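Local coordinates for peptide ABC transporter, peptide-binding protein (Thermus thermophilus, PDB 2D5W) that binds oligopeptides, here a pentapeptide, and probably hands them to an ABC transporter for passage across the membrane, at residues Ile407-Thr421 and Cys458-Ser470. Sequence-based numbering, arbitrary orientation.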
loop_
_atom_site.group_PDB
_atom_site.type_symbol
_atom_site.label_atom_id
_atom_site.label_comp_id
_atom_site.label_asym_id
_atom_site.label_seq_id
_atom_site.Cartn_x
_atom_site.Cartn_y
_atom_site.Cartn_z
ATOM N N ILE A 407 2.979 10.687 -24.705
ATOM C CA ILE A 407 2.379 9.866 -23.669
ATOM C C ILE A 407 2.269 10.595 -22.336
ATOM O O ILE A 407 3.182 11.313 -21.929
ATOM C CB ILE A 407 3.208 8.560 -23.514
ATOM C CG1 ILE A 407 2.504 7.580 -22.577
ATOM C CG2 ILE A 407 4.615 8.886 -23.023
ATOM C CD1 ILE A 407 3.134 6.202 -22.570
ATOM N N GLU A 408 1.135 10.421 -21.667
ATOM C CA GLU A 408 0.915 11.048 -20.372
ATOM C C GLU A 408 1.834 10.378 -19.353
ATOM O O GLU A 408 2.034 9.166 -19.398
ATOM C CB GLU A 408 -0.545 10.881 -19.939
ATOM C CG GLU A 408 -0.875 11.597 -18.634
ATOM C CD GLU A 408 -2.299 11.359 -18.160
ATOM O OE1 GLU A 408 -3.050 12.345 -18.021
ATOM O OE2 GLU A 408 -2.667 10.191 -17.915
ATOM N N TYR A 409 2.398 11.168 -18.445
ATOM C CA TYR A 409 3.295 10.645 -17.413
ATOM C C TYR A 409 2.869 11.291 -16.101
ATOM O O TYR A 409 3.132 12.473 -15.847
ATOM C CB TYR A 409 4.743 10.996 -17.772
ATOM C CG TYR A 409 5.846 10.287 -17.004
ATOM C CD1 TYR A 409 7.154 10.319 -17.484
ATOM C CD2 TYR A 409 5.609 9.634 -15.791
ATOM C CE1 TYR A 409 8.199 9.729 -16.788
ATOM C CE2 TYR A 409 6.662 9.036 -15.077
ATOM C CZ TYR A 409 7.954 9.093 -15.588
ATOM O OH TYR A 409 9.020 8.531 -14.917
ATOM N N VAL A 410 2.188 10.496 -15.287
ATOM C CA VAL A 410 1.661 10.933 -14.005
ATOM C C VAL A 410 2.475 10.451 -12.818
ATOM O O VAL A 410 2.941 9.318 -12.798
ATOM C CB VAL A 410 0.224 10.383 -13.789
ATOM C CG1 VAL A 410 -0.305 10.800 -12.425
ATOM C CG2 VAL A 410 -0.690 10.855 -14.898
ATOM N N THR A 411 2.666 11.327 -11.841
ATOM C CA THR A 411 3.307 10.927 -10.600
ATOM C C THR A 411 2.862 11.902 -9.521
ATOM O O THR A 411 2.072 12.816 -9.782
ATOM C CB THR A 411 4.858 10.849 -10.684
ATOM O OG1 THR A 411 5.335 10.072 -9.574
ATOM C CG2 THR A 411 5.501 12.229 -10.635
ATOM N N THR A 412 3.345 11.683 -8.306
ATOM C CA THR A 412 2.998 12.514 -7.163
ATOM C C THR A 412 3.715 13.858 -7.185
ATOM O O THR A 412 4.938 13.925 -7.011
ATOM C CB THR A 412 3.360 11.803 -5.850
ATOM O OG1 THR A 412 4.737 11.410 -5.899
ATOM C CG2 THR A 412 2.502 10.566 -5.639
ATOM N N ALA A 413 2.950 14.926 -7.383
ATOM C CA ALA A 413 3.507 16.272 -7.406
ATOM C C ALA A 413 4.167 16.567 -6.064
ATOM O O ALA A 413 3.673 16.149 -5.016
ATOM C CB ALA A 413 2.403 17.293 -7.679
ATOM N N GLY A 414 5.292 17.272 -6.103
ATOM C CA GLY A 414 5.988 17.618 -4.876
ATOM C C GLY A 414 7.095 16.659 -4.492
ATOM O O GLY A 414 7.985 17.019 -3.721
ATOM N N ASN A 415 7.035 15.430 -4.991
ATOM C CA ASN A 415 8.070 14.454 -4.683
ATOM C C ASN A 415 9.196 14.779 -5.654
ATOM O O ASN A 415 9.187 14.368 -6.817
ATOM C CB ASN A 415 7.544 13.037 -4.891
ATOM C CG ASN A 415 8.489 11.993 -4.358
ATOM O OD1 ASN A 415 9.519 11.706 -4.965
ATOM N ND2 ASN A 415 8.156 11.428 -3.201
ATOM N N VAL A 416 10.173 15.527 -5.158
ATOM C CA VAL A 416 11.263 15.998 -5.992
ATOM C C VAL A 416 12.063 14.949 -6.746
ATOM O O VAL A 416 12.363 15.148 -7.924
ATOM C CB VAL A 416 12.205 16.913 -5.178
ATOM C CG1 VAL A 416 13.343 17.417 -6.058
ATOM C CG2 VAL A 416 11.411 18.095 -4.628
ATOM N N VAL A 417 12.393 13.829 -6.116
ATOM C CA VAL A 417 13.172 12.836 -6.841
ATOM C C VAL A 417 12.377 12.282 -8.029
ATOM O O VAL A 417 12.953 11.962 -9.071
ATOM C CB VAL A 417 13.672 11.693 -5.910
ATOM C CG1 VAL A 417 12.560 10.702 -5.617
ATOM C CG2 VAL A 417 14.877 11.007 -6.545
ATOM N N ARG A 418 11.056 12.183 -7.892
ATOM C CA ARG A 418 10.225 11.707 -8.993
ATOM C C ARG A 418 10.113 12.767 -10.088
ATOM O O ARG A 418 10.074 12.439 -11.275
ATOM C CB ARG A 418 8.838 11.320 -8.482
ATOM C CG ARG A 418 8.825 9.972 -7.797
ATOM C CD ARG A 418 7.505 9.696 -7.126
ATOM N NE ARG A 418 7.466 8.343 -6.591
ATOM C CZ ARG A 418 6.545 7.900 -5.742
ATOM N NH1 ARG A 418 5.578 8.709 -5.324
ATOM N NH2 ARG A 418 6.599 6.648 -5.311
ATOM N N GLU A 419 10.047 14.036 -9.697
ATOM C CA GLU A 419 9.968 15.107 -10.680
ATOM C C GLU A 419 11.281 15.125 -11.468
ATOM O O GLU A 419 11.284 15.342 -12.682
ATOM C CB GLU A 419 9.688 16.440 -9.969
ATOM C CG GLU A 419 8.296 16.439 -9.318
ATOM C CD GLU A 419 8.003 17.638 -8.435
ATOM O OE1 GLU A 419 8.912 18.095 -7.713
ATOM O OE2 GLU A 419 6.841 18.107 -8.443
ATOM N N ARG A 420 12.392 14.867 -10.783
ATOM C CA ARG A 420 13.698 14.811 -11.431
ATOM C C ARG A 420 13.764 13.584 -12.346
ATOM O O ARG A 420 14.333 13.634 -13.440
ATOM C CB ARG A 420 14.807 14.737 -10.377
ATOM C CG ARG A 420 15.051 16.053 -9.632
ATOM C CD ARG A 420 15.898 15.831 -8.383
ATOM N NE ARG A 420 17.133 15.121 -8.696
ATOM C CZ ARG A 420 17.774 14.317 -7.852
ATOM N NH1 ARG A 420 18.889 13.711 -8.235
ATOM N NH2 ARG A 420 17.298 14.110 -6.632
ATOM N N THR A 421 13.175 12.481 -11.894
ATOM C CA THR A 421 13.155 11.247 -12.674
ATOM C C THR A 421 12.426 11.453 -14.001
ATOM O O THR A 421 12.903 11.026 -15.055
ATOM C CB THR A 421 12.473 10.112 -11.882
ATOM O OG1 THR A 421 13.264 9.808 -10.728
ATOM C CG2 THR A 421 12.334 8.857 -12.733
ATOM N N CYS A 458 -10.361 5.381 -18.689
ATOM C CA CYS A 458 -9.372 6.273 -19.282
ATOM C C CYS A 458 -9.054 7.531 -18.460
ATOM O O CYS A 458 -8.734 8.581 -19.018
ATOM C CB CYS A 458 -9.801 6.653 -20.712
ATOM S SG CYS A 458 -10.623 5.306 -21.638
ATOM N N LYS A 459 -9.120 7.417 -17.133
ATOM C CA LYS A 459 -8.816 8.545 -16.250
ATOM C C LYS A 459 -7.346 8.938 -16.393
ATOM O O LYS A 459 -7.012 10.121 -16.365
ATOM C CB LYS A 459 -9.156 8.202 -14.800
ATOM C CG LYS A 459 -10.639 8.328 -14.473
ATOM C CD LYS A 459 -11.113 9.778 -14.565
ATOM C CE LYS A 459 -10.394 10.672 -13.563
ATOM N NZ LYS A 459 -10.885 12.081 -13.597
ATOM N N TRP A 460 -6.468 7.942 -16.485
ATOM C CA TRP A 460 -5.053 8.188 -16.750
ATOM C C TRP A 460 -4.840 7.298 -17.972
ATOM O O TRP A 460 -5.350 6.177 -18.026
ATOM C CB TRP A 460 -4.128 7.849 -15.566
ATOM C CG TRP A 460 -4.290 6.529 -14.902
ATOM C CD1 TRP A 460 -5.175 6.205 -13.912
ATOM C CD2 TRP A 460 -3.482 5.369 -15.113
ATOM N NE1 TRP A 460 -4.962 4.915 -13.493
ATOM C CE2 TRP A 460 -3.927 4.378 -14.214
ATOM C CE3 TRP A 460 -2.419 5.070 -15.979
ATOM C CZ2 TRP A 460 -3.347 3.107 -14.155
ATOM C CZ3 TRP A 460 -1.844 3.808 -15.920
ATOM C CH2 TRP A 460 -2.310 2.842 -15.015
ATOM N N THR A 461 -4.109 7.809 -18.957
ATOM C CA THR A 461 -3.958 7.122 -20.236
ATOM C C THR A 461 -2.585 6.682 -20.707
ATOM O O THR A 461 -2.433 6.281 -21.865
ATOM C CB THR A 461 -4.524 8.011 -21.346
ATOM O OG1 THR A 461 -3.785 9.239 -21.374
ATOM C CG2 THR A 461 -5.996 8.321 -21.086
ATOM N N GLY A 462 -1.584 6.759 -19.846
ATOM C CA GLY A 462 -0.262 6.358 -20.277
ATOM C C GLY A 462 0.552 5.727 -19.175
ATOM O O GLY A 462 0.305 4.588 -18.781
ATOM N N MET A 463 1.525 6.489 -18.686
ATOM C CA MET A 463 2.430 6.067 -17.626
ATOM C C MET A 463 2.021 6.681 -16.289
ATOM O O MET A 463 1.604 7.835 -16.231
ATOM C CB MET A 463 3.852 6.511 -17.970
ATOM C CG MET A 463 4.415 5.886 -19.240
ATOM S SD MET A 463 5.833 6.795 -19.937
ATOM C CE MET A 463 7.104 6.460 -18.727
ATOM N N PHE A 464 2.159 5.903 -15.220
ATOM C CA PHE A 464 1.814 6.356 -13.876
ATOM C C PHE A 464 2.890 5.791 -12.949
ATOM O O PHE A 464 2.928 4.586 -12.685
ATOM C CB PHE A 464 0.420 5.825 -13.510
ATOM C CG PHE A 464 -0.121 6.305 -12.179
ATOM C CD1 PHE A 464 -1.355 5.840 -11.734
ATOM C CD2 PHE A 464 0.584 7.195 -11.369
ATOM C CE1 PHE A 464 -1.883 6.246 -10.513
ATOM C CE2 PHE A 464 0.059 7.608 -10.138
ATOM C CZ PHE A 464 -1.173 7.131 -9.713
ATOM N N GLU A 465 3.783 6.659 -12.481
ATOM C CA GLU A 465 4.864 6.228 -11.604
ATOM C C GLU A 465 4.583 6.432 -10.127
ATOM O O GLU A 465 4.169 7.509 -9.699
ATOM C CB GLU A 465 6.179 6.954 -11.918
ATOM C CG GLU A 465 7.305 6.502 -10.974
ATOM C CD GLU A 465 8.648 7.173 -11.212
ATOM O OE1 GLU A 465 8.863 7.749 -12.299
ATOM O OE2 GLU A 465 9.505 7.105 -10.301
ATOM N N PHE A 466 4.818 5.379 -9.358
ATOM C CA PHE A 466 4.669 5.420 -7.912
ATOM C C PHE A 466 5.282 4.135 -7.378
ATOM O O PHE A 466 5.929 3.391 -8.123
ATOM C CB PHE A 466 3.191 5.582 -7.492
ATOM C CG PHE A 466 2.300 4.422 -7.852
ATOM C CD1 PHE A 466 1.994 3.438 -6.913
ATOM C CD2 PHE A 466 1.743 4.323 -9.126
ATOM C CE1 PHE A 466 1.145 2.379 -7.236
ATOM C CE2 PHE A 466 0.893 3.264 -9.460
ATOM C CZ PHE A 466 0.595 2.291 -8.510
ATOM N N ALA A 467 5.120 3.882 -6.087
ATOM C CA ALA A 467 5.668 2.673 -5.500
ATOM C C ALA A 467 4.610 1.883 -4.759
ATOM O O ALA A 467 3.731 2.454 -4.112
ATOM C CB ALA A 467 6.803 3.018 -4.537
ATOM N N TRP A 468 4.677 0.562 -4.888
ATOM C CA TRP A 468 3.784 -0.315 -4.145
ATOM C C TRP A 468 4.579 -0.754 -2.923
ATOM O O TRP A 468 5.745 -1.137 -3.045
ATOM C CB TRP A 468 3.422 -1.581 -4.927
ATOM C CG TRP A 468 2.427 -1.412 -6.017
ATOM C CD1 TRP A 468 2.640 -1.618 -7.345
ATOM C CD2 TRP A 468 1.045 -1.056 -5.882
ATOM N NE1 TRP A 468 1.481 -1.417 -8.050
ATOM C CE2 TRP A 468 0.484 -1.071 -7.177
ATOM C CE3 TRP A 468 0.224 -0.730 -4.792
ATOM C CZ2 TRP A 468 -0.860 -0.772 -7.417
ATOM C CZ3 TRP A 468 -1.118 -0.432 -5.031
ATOM C CH2 TRP A 468 -1.643 -0.456 -6.335
ATOM N N VAL A 469 3.953 -0.683 -1.755
ATOM C CA VAL A 469 4.568 -1.134 -0.512
ATOM C C VAL A 469 3.824 -2.430 -0.212
ATOM O O VAL A 469 2.601 -2.428 -0.057
ATOM C CB VAL A 469 4.334 -0.144 0.643
ATOM C CG1 VAL A 469 5.018 -0.651 1.908
ATOM C CG2 VAL A 469 4.859 1.228 0.264
ATOM N N SER A 470 4.554 -3.534 -0.141
ATOM C CA SER A 470 3.930 -4.831 0.086
ATOM C C SER A 470 4.214 -5.471 1.433
ATOM O O SER A 470 5.207 -5.164 2.093
ATOM C CB SER A 470 4.366 -5.813 -1.006
ATOM O OG SER A 470 4.025 -5.352 -2.300
HETATM O O HOH W 1 -1.043 8.106 -17.389
HETATM O O HOH W 2 -1.145 8.875 -22.769
HETATM O O HOH W 3 12.028 7.856 -9.323
#
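Tyr409 and Glu465 both carry CG anti to the backbone N (chi1 -167° and 179°), and Glu465 stays extended beyond it, which brings the phenol and carboxylate together. Tyr409 OH donates to Glu465 OE1 at 2.7 Å, nearly along the C-O axis of the acceptor, with ring and carboxylate planes turned 30° apart. Met463, bent at chi3, lays its methyl over one face of the same ring, CE standing 4.0 Å from the Tyr409 centroid in a CH-pi contact, while Met463 CG rests on Ile407 CD1. A phenylalanine in place of Tyr409 would probably leave the buried Glu465 OE1 without its hydroxyl donor, the carboxylate losing one of the bonds that fix its rotation. Strands 401-410 and 463-469, which carry these residues, run parallel, neighbours in the mixed sheet of a periplasmic-binding-protein-type fold. Met463 N donates to Glu408 O, Val410 N to Met463 O, and Glu465 N to Val410 O. On the face opposite Tyr409 and Met463, Val410 CG1 packs 3.9 Å from Phe464 CD2. Glu408 reaches back to the loop before the second strand, where its OE2 takes Thr461 N at 3.0 Å and a water bridging to Gly462 N and Met463 O; Asn439 holds OE1. At the other end Thr411 OG1 donates to Glu465 O from above the carbonyl plane, and a second water joins Glu465 OE2 to Thr421 OG1 on helix 416-431. From that helix extended Arg418 sets one guanidinium face on Phe466 CA, NH1 bonding Thr412 OG1 at 2.9 Å, NE pairing with Glu304, and NH2 forming a salt bridge to the backbone of the bound peptide.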